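Local coordinates for GlcNAc Inducible Gene 2, GIG2 (Candida albicans, PDB 6AKZ), which binds an iron(III) ion and is probably a cupin-fold, iron-dependent oxygenase of the DUF1479 family, of unknown substrate, at residues Y128-W132 / I396-Y401; V173-R177 / C250-R254; I198-D203 / Y231-Y237; L377-N381 / F463-I469. All coordinates share one frame. Numbering follows the deposited sequence.

Contact 1 (Y128-W132 / I396-Y401)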
loop_
_atom_site.group_PDB
_atom_site.type_symbol
_atom_site.label_atom_id
_atom_site.label_comp_id
_atom_site.label_asym_id
_atom_site.label_seq_id
_atom_site.Cartn_x
_atom_site.Cartn_y
_atom_site.Cartn_z
ATOM N N TYR A 128 -6.611 17.464 -0.245
ATOM C CA TYR A 128 -8.032 17.880 -0.185
ATOM C C TYR A 128 -8.899 16.681 0.249
ATOM O O TYR A 128 -8.875 15.630 -0.401
ATOM C CB TYR A 128 -8.438 18.357 -1.560
ATOM C CG TYR A 128 -7.717 19.630 -1.883
ATOM C CD1 TYR A 128 -6.446 19.614 -2.474
ATOM C CD2 TYR A 128 -8.275 20.852 -1.546
ATOM C CE1 TYR A 128 -5.757 20.809 -2.680
ATOM C CE2 TYR A 128 -7.604 22.054 -1.781
ATOM C CZ TYR A 128 -6.348 22.029 -2.367
ATOM O OH TYR A 128 -5.680 23.199 -2.601
ATOM N N ASN A 129 -9.651 16.836 1.341
ATOM C CA ASN A 129 -10.373 15.734 1.973
ATOM C C ASN A 129 -11.736 15.593 1.313
ATOM O O ASN A 129 -12.773 15.837 1.947
ATOM C CB ASN A 129 -10.485 15.958 3.490
ATOM C CG ASN A 129 -9.145 15.778 4.196
ATOM O OD1 ASN A 129 -8.110 15.785 3.569
ATOM N ND2 ASN A 129 -9.175 15.555 5.475
ATOM N N VAL A 130 -11.706 15.308 0.018
ATOM C CA VAL A 130 -12.850 14.995 -0.760
ATOM C C VAL A 130 -12.700 13.488 -1.072
ATOM O O VAL A 130 -11.653 13.007 -1.575
ATOM C CB VAL A 130 -13.002 15.888 -2.000
ATOM C CG1 VAL A 130 -11.831 15.789 -2.996
ATOM C CG2 VAL A 130 -14.263 15.528 -2.744
ATOM N N PHE A 131 -13.752 12.741 -0.789
ATOM C CA PHE A 131 -13.737 11.279 -0.962
ATOM C C PHE A 131 -14.703 10.707 -1.995
ATOM O O PHE A 131 -14.318 9.738 -2.708
ATOM C CB PHE A 131 -13.968 10.658 0.405
ATOM C CG PHE A 131 -12.925 11.052 1.411
ATOM C CD1 PHE A 131 -11.684 10.446 1.432
ATOM C CD2 PHE A 131 -13.149 12.138 2.290
ATOM C CE1 PHE A 131 -10.740 10.785 2.380
ATOM C CE2 PHE A 131 -12.191 12.521 3.229
ATOM C CZ PHE A 131 -10.968 11.837 3.273
ATOM N N TRP A 132 -15.944 11.252 -2.093
ATOM C CA TRP A 132 -17.036 10.647 -2.847
ATOM C C TRP A 132 -17.550 11.475 -4.049
ATOM O O TRP A 132 -18.667 11.252 -4.557
ATOM C CB TRP A 132 -18.211 10.225 -1.887
ATOM C CG TRP A 132 -17.818 9.466 -0.624
ATOM C CD1 TRP A 132 -17.993 9.855 0.676
ATOM C CD2 TRP A 132 -17.068 8.239 -0.559
ATOM N NE1 TRP A 132 -17.432 8.939 1.560
ATOM C CE2 TRP A 132 -16.852 7.939 0.821
ATOM C CE3 TRP A 132 -16.598 7.350 -1.523
ATOM C CZ2 TRP A 132 -16.193 6.803 1.241
ATOM C CZ3 TRP A 132 -15.890 6.195 -1.073
ATOM C CH2 TRP A 132 -15.725 5.937 0.278
ATOM N N ILE A 396 -20.489 11.533 4.034
ATOM C CA ILE A 396 -19.482 11.954 5.044
ATOM C C ILE A 396 -18.112 11.280 4.719
ATOM O O ILE A 396 -18.026 10.451 3.824
ATOM C CB ILE A 396 -19.915 11.623 6.468
ATOM C CG1 ILE A 396 -20.192 10.129 6.624
ATOM C CG2 ILE A 396 -21.178 12.457 6.841
ATOM C CD1 ILE A 396 -20.453 9.714 8.067
ATOM N N SER A 397 -17.125 11.572 5.532
ATOM C CA SER A 397 -15.753 11.098 5.343
ATOM C C SER A 397 -15.738 9.651 5.756
ATOM O O SER A 397 -16.492 9.286 6.629
ATOM C CB SER A 397 -14.787 11.879 6.252
ATOM O OG SER A 397 -14.513 13.119 5.663
ATOM N N PRO A 398 -14.829 8.819 5.153
ATOM C CA PRO A 398 -14.623 7.490 5.699
ATOM C C PRO A 398 -13.946 7.631 7.036
ATOM O O PRO A 398 -13.393 8.703 7.390
ATOM C CB PRO A 398 -13.706 6.803 4.673
ATOM C CG PRO A 398 -13.134 7.858 3.820
ATOM C CD PRO A 398 -14.096 9.029 3.868
ATOM N N ALA A 399 -14.013 6.571 7.798
ATOM C CA ALA A 399 -13.645 6.573 9.198
ATOM C C ALA A 399 -12.295 7.086 9.532
ATOM O O ALA A 399 -12.106 7.653 10.607
ATOM C CB ALA A 399 -13.746 5.145 9.739
ATOM N N ASP A 400 -11.296 6.791 8.696
ATOM C CA ASP A 400 -9.933 7.236 9.005
ATOM C C ASP A 400 -9.825 8.753 8.979
ATOM O O ASP A 400 -8.931 9.291 9.629
ATOM C CB ASP A 400 -8.873 6.673 8.036
ATOM C CG ASP A 400 -8.755 5.143 8.099
ATOM O OD1 ASP A 400 -9.160 4.567 9.113
ATOM O OD2 ASP A 400 -8.188 4.487 7.188
ATOM N N TYR A 401 -10.698 9.442 8.251
ATOM C CA TYR A 401 -10.683 10.895 8.252
ATOM C C TYR A 401 -11.776 11.477 9.152
ATOM O O TYR A 401 -11.560 12.452 9.855
ATOM C CB TYR A 401 -10.793 11.404 6.820
ATOM C CG TYR A 401 -9.462 11.169 6.137
ATOM C CD1 TYR A 401 -8.405 12.100 6.274
ATOM C CD2 TYR A 401 -9.209 9.976 5.460
ATOM C CE1 TYR A 401 -7.154 11.845 5.692
ATOM C CE2 TYR A 401 -7.969 9.743 4.849
ATOM C CZ TYR A 401 -6.963 10.651 4.990
ATOM O OH TYR A 401 -5.769 10.387 4.391
HETATM O O HOH W 1 -12.353 14.673 6.101
HETATM O O HOH W 2 -10.558 14.607 8.289
#

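Contact 2 (V173-R177 / C250-R254)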
loop_
_atom_site.group_PDB
_atom_site.type_symbol
_atom_site.label_atom_id
_atom_site.label_comp_id
_atom_site.label_asym_id
_atom_site.label_seq_id
_atom_site.Cartn_x
_atom_site.Cartn_y
_atom_site.Cartn_z
ATOM N N VAL A 173 -13.615 -0.495 -2.734
ATOM C CA VAL A 173 -13.209 0.861 -2.578
ATOM C C VAL A 173 -12.882 1.194 -1.124
ATOM O O VAL A 173 -13.766 1.167 -0.199
ATOM C CB VAL A 173 -14.245 1.852 -3.119
ATOM C CG1 VAL A 173 -13.886 3.333 -2.786
ATOM C CG2 VAL A 173 -14.461 1.654 -4.632
ATOM N N TYR A 174 -11.625 1.601 -0.956
ATOM C CA TYR A 174 -11.192 2.326 0.234
ATOM C C TYR A 174 -11.211 3.803 -0.171
ATOM O O TYR A 174 -10.478 4.197 -1.049
ATOM C CB TYR A 174 -9.831 1.860 0.685
ATOM C CG TYR A 174 -9.224 2.713 1.743
ATOM C CD1 TYR A 174 -9.706 2.677 3.058
ATOM C CD2 TYR A 174 -8.185 3.563 1.445
ATOM C CE1 TYR A 174 -9.126 3.453 4.066
ATOM C CE2 TYR A 174 -7.597 4.365 2.456
ATOM C CZ TYR A 174 -8.064 4.305 3.746
ATOM O OH TYR A 174 -7.488 5.097 4.714
ATOM N N GLY A 175 -12.052 4.605 0.498
ATOM C CA GLY A 175 -12.135 6.043 0.159
ATOM C C GLY A 175 -10.853 6.747 0.479
ATOM O O GLY A 175 -10.318 6.635 1.588
ATOM N N ASP A 176 -10.323 7.474 -0.489
ATOM C CA ASP A 176 -9.131 8.256 -0.276
ATOM C C ASP A 176 -9.271 9.589 -0.966
ATOM O O ASP A 176 -10.229 9.835 -1.736
ATOM C CB ASP A 176 -7.887 7.489 -0.746
ATOM C CG ASP A 176 -6.637 7.755 0.104
ATOM O OD1 ASP A 176 -6.557 8.748 0.791
ATOM O OD2 ASP A 176 -5.679 6.960 0.052
ATOM N N ARG A 177 -8.275 10.426 -0.719
ATOM C CA ARG A 177 -8.417 11.817 -1.068
ATOM C C ARG A 177 -7.627 12.153 -2.278
ATOM O O ARG A 177 -7.259 11.287 -3.043
ATOM C CB ARG A 177 -8.087 12.643 0.114
ATOM C CG ARG A 177 -6.771 12.434 0.650
ATOM C CD ARG A 177 -6.727 13.095 1.995
ATOM N NE ARG A 177 -5.398 12.900 2.570
ATOM C CZ ARG A 177 -4.905 13.662 3.564
ATOM N NH1 ARG A 177 -5.620 14.665 4.106
ATOM N NH2 ARG A 177 -3.691 13.435 4.002
ATOM N N CYS A 250 -4.054 3.696 8.425
ATOM C CA CYS A 250 -5.035 3.383 7.360
ATOM C C CYS A 250 -5.738 2.080 7.719
ATOM O O CYS A 250 -5.105 1.074 7.936
ATOM C CB CYS A 250 -4.391 3.334 5.994
ATOM S SG CYS A 250 -5.352 2.388 4.760
ATOM N N SER A 251 -7.064 2.101 7.766
ATOM C CA SER A 251 -7.852 1.008 8.302
ATOM C C SER A 251 -8.056 -0.147 7.332
ATOM O O SER A 251 -8.562 -1.154 7.750
ATOM C CB SER A 251 -9.266 1.507 8.699
ATOM O OG SER A 251 -9.157 2.240 9.872
ATOM N N SER A 252 -7.703 -0.019 6.076
ATOM C CA SER A 252 -7.883 -1.114 5.110
ATOM C C SER A 252 -6.542 -1.856 4.864
ATOM O O SER A 252 -5.461 -1.321 5.115
ATOM C CB SER A 252 -8.398 -0.528 3.792
ATOM O OG SER A 252 -7.366 0.268 3.158
ATOM N N PHE A 253 -6.663 -3.103 4.431
ATOM C CA PHE A 253 -5.576 -3.957 3.955
ATOM C C PHE A 253 -5.451 -3.702 2.481
ATOM O O PHE A 253 -6.344 -4.107 1.703
ATOM C CB PHE A 253 -5.890 -5.422 4.246
ATOM C CG PHE A 253 -5.021 -6.387 3.556
ATOM C CD1 PHE A 253 -3.616 -6.238 3.537
ATOM C CD2 PHE A 253 -5.563 -7.463 2.923
ATOM C CE1 PHE A 253 -2.822 -7.164 2.873
ATOM C CE2 PHE A 253 -4.767 -8.371 2.226
ATOM C CZ PHE A 253 -3.395 -8.225 2.196
ATOM N N ARG A 254 -4.403 -2.960 2.067
ATOM C CA ARG A 254 -4.242 -2.659 0.633
ATOM C C ARG A 254 -2.981 -3.464 0.214
ATOM O O ARG A 254 -1.961 -3.400 0.919
ATOM C CB ARG A 254 -3.978 -1.159 0.408
ATOM C CG ARG A 254 -5.119 -0.240 0.886
ATOM C CD ARG A 254 -4.767 1.221 0.745
ATOM N NE ARG A 254 -3.681 1.589 1.654
ATOM C CZ ARG A 254 -3.080 2.778 1.676
ATOM N NH1 ARG A 254 -3.528 3.746 0.902
ATOM N NH2 ARG A 254 -2.103 3.018 2.564
HETATM O O HOH W 3 -5.608 4.498 -1.182
HETATM O O HOH W 4 -3.271 7.075 0.828
#

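Contact 3 (I198-D203 / Y231-Y237)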
loop_
_atom_site.group_PDB
_atom_site.type_symbol
_atom_site.label_atom_id
_atom_site.label_comp_id
_atom_site.label_asym_id
_atom_site.label_seq_id
_atom_site.Cartn_x
_atom_site.Cartn_y
_atom_site.Cartn_z
ATOM N N ILE A 198 5.136 -0.904 13.565
ATOM C CA ILE A 198 5.787 -2.025 14.264
ATOM C C ILE A 198 5.140 -3.424 13.966
ATOM O O ILE A 198 5.776 -4.417 14.207
ATOM C CB ILE A 198 5.795 -1.792 15.823
ATOM C CG1 ILE A 198 6.750 -2.714 16.583
ATOM C CG2 ILE A 198 4.398 -2.034 16.420
ATOM C CD1 ILE A 198 8.216 -2.510 16.398
ATOM N N GLU A 199 3.898 -3.436 13.494
ATOM C CA GLU A 199 3.147 -4.668 13.227
ATOM C C GLU A 199 3.829 -5.806 12.454
ATOM O O GLU A 199 3.597 -6.979 12.748
ATOM C CB GLU A 199 1.814 -4.327 12.552
ATOM C CG GLU A 199 0.717 -3.907 13.518
ATOM C CD GLU A 199 0.968 -2.540 14.122
ATOM O OE1 GLU A 199 1.971 -1.896 13.748
ATOM O OE2 GLU A 199 0.160 -2.108 14.972
ATOM N N ARG A 200 4.648 -5.469 11.466
ATOM C CA ARG A 200 5.307 -6.481 10.639
ATOM C C ARG A 200 6.113 -7.446 11.498
ATOM O O ARG A 200 6.247 -8.531 11.156
ATOM C CB ARG A 200 6.198 -5.864 9.593
ATOM C CG ARG A 200 5.446 -5.072 8.534
ATOM C CD ARG A 200 6.347 -4.579 7.408
ATOM N NE ARG A 200 5.702 -3.924 6.299
ATOM C CZ ARG A 200 5.147 -2.724 6.315
ATOM N NH1 ARG A 200 5.125 -1.993 7.387
ATOM N NH2 ARG A 200 4.610 -2.239 5.218
ATOM N N TRP A 201 6.672 -6.931 12.572
ATOM C CA TRP A 201 7.360 -7.688 13.577
ATOM C C TRP A 201 6.484 -8.175 14.714
ATOM O O TRP A 201 6.561 -9.378 15.048
ATOM C CB TRP A 201 8.475 -6.858 14.145
ATOM C CG TRP A 201 9.572 -6.462 13.208
ATOM C CD1 TRP A 201 10.644 -7.208 12.841
ATOM C CD2 TRP A 201 9.701 -5.224 12.559
ATOM N NE1 TRP A 201 11.457 -6.477 12.008
ATOM C CE2 TRP A 201 10.901 -5.244 11.853
ATOM C CE3 TRP A 201 8.953 -4.055 12.577
ATOM C CZ2 TRP A 201 11.336 -4.151 11.110
ATOM C CZ3 TRP A 201 9.410 -2.969 11.897
ATOM C CH2 TRP A 201 10.562 -3.028 11.170
ATOM N N GLU A 202 5.645 -7.327 15.249
ATOM C CA GLU A 202 4.885 -7.642 16.434
ATOM C C GLU A 202 3.692 -8.550 16.253
ATOM O O GLU A 202 3.436 -9.368 17.132
ATOM C CB GLU A 202 4.373 -6.382 17.102
ATOM C CG GLU A 202 3.955 -6.624 18.559
ATOM C CD GLU A 202 3.428 -5.413 19.268
ATOM O OE1 GLU A 202 3.373 -4.289 18.681
ATOM O OE2 GLU A 202 3.058 -5.620 20.464
ATOM N N ASP A 203 2.900 -8.349 15.205
ATOM C CA ASP A 203 1.753 -9.216 15.002
ATOM C C ASP A 203 2.169 -10.615 14.595
ATOM O O ASP A 203 3.142 -10.819 13.820
ATOM C CB ASP A 203 0.809 -8.571 13.959
ATOM C CG ASP A 203 -0.430 -9.438 13.688
ATOM O OD1 ASP A 203 -1.191 -9.727 14.679
ATOM O OD2 ASP A 203 -0.648 -9.843 12.514
ATOM N N TYR A 231 -4.641 -12.493 7.096
ATOM C CA TYR A 231 -5.036 -12.513 8.473
ATOM C C TYR A 231 -4.166 -11.605 9.371
ATOM O O TYR A 231 -4.211 -11.703 10.574
ATOM C CB TYR A 231 -4.957 -13.954 8.981
ATOM C CG TYR A 231 -5.870 -14.858 8.215
ATOM C CD1 TYR A 231 -7.230 -14.951 8.550
ATOM C CD2 TYR A 231 -5.398 -15.623 7.134
ATOM C CE1 TYR A 231 -8.106 -15.778 7.840
ATOM C CE2 TYR A 231 -6.278 -16.464 6.419
ATOM C CZ TYR A 231 -7.649 -16.514 6.803
ATOM O OH TYR A 231 -8.572 -17.315 6.104
ATOM N N SER A 232 -3.346 -10.768 8.750
ATOM C CA SER A 232 -2.469 -9.890 9.490
ATOM C C SER A 232 -3.310 -8.721 10.048
ATOM O O SER A 232 -4.183 -8.190 9.404
ATOM C CB SER A 232 -1.328 -9.361 8.598
ATOM O OG SER A 232 -1.819 -8.529 7.536
ATOM N N LYS A 233 -2.922 -8.298 11.240
ATOM C CA LYS A 233 -3.471 -7.142 11.946
ATOM C C LYS A 233 -2.474 -6.033 11.785
ATOM O O LYS A 233 -1.385 -6.122 12.351
ATOM C CB LYS A 233 -3.636 -7.501 13.415
ATOM C CG LYS A 233 -4.599 -8.628 13.648
ATOM C CD LYS A 233 -4.658 -9.026 15.118
ATOM C CE LYS A 233 -5.450 -7.995 15.899
ATOM N NZ LYS A 233 -5.863 -8.557 17.222
ATOM N N GLU A 234 -2.791 -5.081 10.914
ATOM C CA GLU A 234 -1.948 -3.954 10.665
ATOM C C GLU A 234 -1.948 -2.936 11.808
ATOM O O GLU A 234 -1.090 -2.057 11.829
ATOM C CB GLU A 234 -2.350 -3.237 9.349
ATOM C CG GLU A 234 -1.901 -4.112 8.183
ATOM C CD GLU A 234 -2.095 -3.466 6.808
ATOM O OE1 GLU A 234 -2.417 -2.286 6.724
ATOM O OE2 GLU A 234 -1.847 -4.168 5.835
ATOM N N ASN A 235 -2.916 -3.051 12.732
ATOM C CA ASN A 235 -3.044 -2.109 13.843
ATOM C C ASN A 235 -3.391 -2.892 15.089
ATOM O O ASN A 235 -4.497 -3.306 15.298
ATOM C CB ASN A 235 -4.063 -1.085 13.599
ATOM C CG ASN A 235 -4.121 -0.039 14.713
ATOM O OD1 ASN A 235 -3.297 -0.004 15.663
ATOM N ND2 ASN A 235 -5.085 0.774 14.613
ATOM N N LEU A 236 -2.407 -3.085 15.923
ATOM C CA LEU A 236 -2.632 -3.783 17.198
ATOM C C LEU A 236 -3.069 -2.858 18.345
ATOM O O LEU A 236 -3.254 -3.313 19.475
ATOM C CB LEU A 236 -1.339 -4.450 17.583
ATOM C CG LEU A 236 -1.043 -5.740 16.835
ATOM C CD1 LEU A 236 0.240 -6.238 17.380
ATOM C CD2 LEU A 236 -2.144 -6.782 17.042
ATOM N N TYR A 237 -3.178 -1.571 18.081
ATOM C CA TYR A 237 -3.254 -0.585 19.104
ATOM C C TYR A 237 -4.642 -0.012 18.933
ATOM O O TYR A 237 -4.869 1.092 19.325
ATOM C CB TYR A 237 -2.057 0.407 18.955
ATOM C CG TYR A 237 -0.707 -0.259 19.243
ATOM C CD1 TYR A 237 -0.042 -1.019 18.280
ATOM C CD2 TYR A 237 -0.109 -0.171 20.479
ATOM C CE1 TYR A 237 1.168 -1.661 18.547
ATOM C CE2 TYR A 237 1.074 -0.829 20.771
ATOM C CZ TYR A 237 1.713 -1.581 19.820
ATOM O OH TYR A 237 2.886 -2.197 20.118
HETATM O O HOH W 5 -0.565 0.629 14.784
#

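Contact 4 (L377-N381 / F463-I469)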
loop_
_atom_site.group_PDB
_atom_site.type_symbol
_atom_site.label_atom_id
_atom_site.label_comp_id
_atom_site.label_asym_id
_atom_site.label_seq_id
_atom_site.Cartn_x
_atom_site.Cartn_y
_atom_site.Cartn_z
ATOM N N LEU A 377 -11.349 -7.931 -1.609
ATOM C CA LEU A 377 -12.349 -8.481 -0.748
ATOM C C LEU A 377 -11.682 -9.542 0.124
ATOM O O LEU A 377 -11.185 -10.546 -0.362
ATOM C CB LEU A 377 -13.559 -9.034 -1.513
ATOM C CG LEU A 377 -14.602 -9.792 -0.632
ATOM C CD1 LEU A 377 -15.231 -8.805 0.334
ATOM C CD2 LEU A 377 -15.661 -10.314 -1.621
ATOM N N SER A 378 -11.593 -9.261 1.373
ATOM C CA SER A 378 -10.843 -10.147 2.316
ATOM C C SER A 378 -11.280 -9.946 3.689
ATOM O O SER A 378 -11.933 -8.943 4.043
ATOM C CB SER A 378 -9.287 -9.940 2.183
ATOM O OG SER A 378 -8.925 -8.722 2.798
ATOM N N ILE A 379 -10.956 -10.894 4.535
ATOM C CA ILE A 379 -11.521 -10.862 5.928
ATOM C C ILE A 379 -11.214 -9.583 6.730
ATOM O O ILE A 379 -12.104 -9.054 7.438
ATOM C CB ILE A 379 -11.187 -12.149 6.677
ATOM C CG1 ILE A 379 -12.074 -12.322 7.887
ATOM C CG2 ILE A 379 -9.738 -12.264 7.090
ATOM C CD1 ILE A 379 -13.513 -12.592 7.508
ATOM N N THR A 380 -10.031 -9.009 6.547
ATOM C CA THR A 380 -9.661 -7.774 7.310
ATOM C C THR A 380 -10.204 -6.514 6.605
ATOM O O THR A 380 -9.907 -5.443 7.082
ATOM C CB THR A 380 -8.153 -7.654 7.606
ATOM O OG1 THR A 380 -7.394 -7.549 6.377
ATOM C CG2 THR A 380 -7.613 -8.874 8.400
ATOM N N ASN A 381 -10.865 -6.671 5.439
ATOM C CA ASN A 381 -11.467 -5.601 4.679
ATOM C C ASN A 381 -12.996 -5.551 4.800
ATOM O O ASN A 381 -13.635 -4.708 4.186
ATOM C CB ASN A 381 -11.023 -5.631 3.224
ATOM C CG ASN A 381 -9.682 -4.945 3.050
ATOM O OD1 ASN A 381 -9.369 -4.035 3.855
ATOM N ND2 ASN A 381 -8.834 -5.414 2.135
ATOM N N PHE A 463 -19.795 -6.639 12.052
ATOM C CA PHE A 463 -18.811 -7.698 11.800
ATOM C C PHE A 463 -17.810 -7.693 12.954
ATOM O O PHE A 463 -17.500 -6.635 13.489
ATOM C CB PHE A 463 -18.067 -7.349 10.529
ATOM C CG PHE A 463 -17.011 -8.344 10.169
ATOM C CD1 PHE A 463 -17.378 -9.657 9.852
ATOM C CD2 PHE A 463 -15.665 -7.981 10.132
ATOM C CE1 PHE A 463 -16.405 -10.583 9.530
ATOM C CE2 PHE A 463 -14.695 -8.911 9.826
ATOM C CZ PHE A 463 -15.066 -10.212 9.542
ATOM N N ASN A 464 -17.302 -8.856 13.308
ATOM C CA ASN A 464 -16.206 -8.949 14.207
ATOM C C ASN A 464 -15.106 -9.841 13.655
ATOM O O ASN A 464 -15.293 -11.032 13.453
ATOM C CB ASN A 464 -16.650 -9.491 15.549
ATOM C CG ASN A 464 -15.672 -9.137 16.631
ATOM O OD1 ASN A 464 -14.511 -9.524 16.581
ATOM N ND2 ASN A 464 -16.118 -8.341 17.583
ATOM N N VAL A 465 -13.941 -9.242 13.458
ATOM C CA VAL A 465 -12.856 -9.912 12.753
ATOM C C VAL A 465 -12.122 -10.953 13.596
ATOM O O VAL A 465 -11.647 -11.953 13.041
ATOM C CB VAL A 465 -11.844 -8.886 12.184
ATOM C CG1 VAL A 465 -10.903 -8.337 13.287
ATOM C CG2 VAL A 465 -11.077 -9.477 10.988
ATOM N N ASP A 466 -12.052 -10.738 14.920
ATOM C CA ASP A 466 -11.121 -11.470 15.814
ATOM C C ASP A 466 -11.161 -12.983 15.745
ATOM O O ASP A 466 -10.126 -13.631 15.825
ATOM C CB ASP A 466 -11.369 -11.079 17.278
ATOM C CG ASP A 466 -11.093 -9.612 17.542
ATOM O OD1 ASP A 466 -10.113 -9.086 16.977
ATOM O OD2 ASP A 466 -11.867 -8.985 18.311
ATOM N N LYS A 467 -12.380 -13.508 15.630
ATOM C CA LYS A 467 -12.648 -14.925 15.544
ATOM C C LYS A 467 -11.817 -15.566 14.430
ATOM O O LYS A 467 -11.173 -16.614 14.617
ATOM C CB LYS A 467 -14.154 -15.087 15.304
ATOM C CG LYS A 467 -14.602 -16.455 14.842
ATOM C CD LYS A 467 -16.132 -16.558 14.826
ATOM C CE LYS A 467 -16.712 -16.234 13.464
ATOM N NZ LYS A 467 -18.190 -16.345 13.478
ATOM N N TYR A 468 -11.837 -14.918 13.254
ATOM C CA TYR A 468 -11.160 -15.442 12.066
ATOM C C TYR A 468 -9.665 -15.364 12.239
ATOM O O TYR A 468 -8.977 -16.319 11.920
ATOM C CB TYR A 468 -11.547 -14.603 10.856
ATOM C CG TYR A 468 -12.992 -14.632 10.623
ATOM C CD1 TYR A 468 -13.543 -15.744 10.041
ATOM C CD2 TYR A 468 -13.860 -13.612 11.103
ATOM C CE1 TYR A 468 -14.889 -15.841 9.834
ATOM C CE2 TYR A 468 -15.238 -13.711 10.902
ATOM C CZ TYR A 468 -15.726 -14.848 10.260
ATOM O OH TYR A 468 -17.035 -15.064 9.995
ATOM N N ILE A 469 -9.184 -14.245 12.783
ATOM C CA ILE A 469 -7.760 -14.068 13.050
ATOM C C ILE A 469 -7.249 -15.100 14.045
ATOM O O ILE A 469 -6.226 -15.797 13.755
ATOM C CB ILE A 469 -7.362 -12.667 13.610
ATOM C CG1 ILE A 469 -7.877 -11.513 12.728
ATOM C CG2 ILE A 469 -5.838 -12.603 13.764
ATOM C CD1 ILE A 469 -7.701 -11.724 11.241
#

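Contact 1 (Y128-W132 / I396-Y401)
Residues 128-132 leave the edge strand 127-128 as an irregular loop. Asn129 sits at the centre of an inverse gamma turn, closed by the bond from Val130 N to Tyr128 O (2.9 Å). Residues 396-401 run as a loop into a short helix, with Pro398 at its N-cap position. The backbones come closest at Phe131 and Ser397, whose CA atoms are 6.6 Å apart.

Phe131 fills the space between the segments. Pro398 CD lies over one face of its ring, a CH-pi contact 3.6 Å from the ring centroid. The Tyr401 ring meets it obliquely, with centroids 5.0 Å apart and planes at 43°. Trp132 is held by its ring nitrogen: NE1 donates to Ile396 O at 2.8 Å. Its indole also packs on Pro398, CZ2 to CD 4.0 Å.

Asn129 mainly bonds Arg177 through OD1. Its ND2 is weakly linked through two waters, one to Ser397 OG and one to Tyr401 O. Ser397 OG also bonds Glu413.

This is an aromatic-proline cluster that joins the loop after the outermost strand of the main sheet to the start of helix 399-402. The side chain of Tyr401 is about 10 Å from the bound Fe(III) ion.

Contact 2 (V173-R177 / C250-R254)
Both segments are irregular loops, each leading into a strand of the main sheet. Val173 bonds outside the pair, its O accepting from Thr388 OG1. Tyr174 makes most of the contact. Tyr174 CA is 6.8 Å from Ser252 CA. Ser252 OG lies over one face of the ring, 3.4 Å from Tyr174 CD1. Cys250 SG approaches obliquely, 4.0 Å from the ring centroid, a sulfur-aromatic contact. Tyr174 OH bonds Asp400, which also binds Ser251 OG, so one carboxylate ties both segments.

Past Gly175, Asp176 faces Arg254. The salt bridge is long, Asp176 OD2 to Arg254 NH1 4.0 Å, and water fills the gap. One water is 2.8 Å from Asp176 OD2 and 3.0 Å from Arg254 NH1; a second makes a weaker link to NH1. Asp176 OD1 accepts from Arg177 N at 2.8 Å.

The Arg254 side chain is about 4 Å from that of the iron ligand Asp194 and about 7 Å from the iron. This water-bridged ion pair therefore belongs to the surroundings of the metal site, consistent with a cupin-type core.

Contact 3 (I198-D203 / Y231-Y237)
Three acidic side chains from residues 198-203 hold the loop 231-237. Glu199 OE2 accepts from Leu236 N at 2.9 Å, and Asp203 OD2 accepts from Lys233 N at 3.0 Å. Both bonds are nearly straight, with angles of 171° and 177°. Glu202 OE1 accepts from Tyr237 OH at 2.6 Å. Two of the three thus bind backbone amides, which ties the backbone of this irregular loop at Lys233 and Leu236.

Asp203 has a second role. It follows helix 199-202 and caps the next one, its OD2 accepting from Tyr206 N. Arg18 adds a further partner to both Glu202, by a salt bridge, and Tyr237. In the loop, Asn235 OD1 accepts from Tyr237 N at 2.9 Å, forming an Asx turn. A water lies within hydrogen-bonding distance of both Glu199 OE2 and Asn235 OD1.

The packing follows these bonds. Glu199 CG rests against the backbone, 3.1 Å from Glu234 O. Leu236 CD1 touches Glu202 CD at 3.8 Å, and Leu236 CD2 comes within 3.9 Å of Asp203 OD1. At the far end Ile198 CG2 touches Tyr237 CE1 at 3.9 Å.

Carboxylate-to-amide bonding of a loop, combined with an N-cap, defines this contact. It fastens the loop to a short helix that follows soon after the iron ligands His192 and Asp194.

Contact 4 (L377-N381 / F463-I469)
The contact is apolar, and Ile379 carries most of it. Its CD1 lies over one face of the Tyr468 ring, a CH-pi contact 3.8 Å from the centroid and 12° off the ring normal. The same methyl meets the edge of the Phe463 ring, with Ile379 CD1 3.5 Å from Phe463 CZ. The end of Ile379 therefore touches two aromatic rings. Val465 CG2 lies 4.3 Å from Ile379 CG1. Beside it, Thr380 CG2 touches Ile469 CD1 at 4.0 Å.

Hydrogen bonds act within each segment. Asn381 N donates to Ser378 O at 2.9 Å, which closes a turn. Asn464 OD1 accepts from Asp466 N at 3.2 Å, a capping bond in the turn that leads into helix 466-474.

Residues 377-381 begin at a corner of the chain, at Leu377, and lead into helix 382-394. Phe463 also packs on that helix, while Ile379 reaches Ile450 of helix 445-460. The contact thus sets the beginning of helix 466-474 against this corner, beside helices 382-394 and 445-460, with Leu377 and Ser378 packing on strand 166-167.

Contacts 1 and 2 touch directly, their centres 10 Å apart. Asp400 of contact 1 probably bonds Ser251 through OD1 (2.4 Å to OG) and Tyr174 through OD2 (2.6 Å to OH). Contact 2 also meets contact 4, where Phe253 O is 2.8 Å from Asn381 ND2. It meets contact 3 through packing of Phe253 and Ser252 on Glu234. Contacts 3 and 4 pack together at Tyr231, Ser232, Lys233, Thr380, Ile379 and Ile469. The iron, bound by His192, Asp194 and His355, is about 7 Å from the Arg254 side chain, 10 Å from that of Tyr401 and 12 Å from that of Glu234. Contact 4 lies away from it.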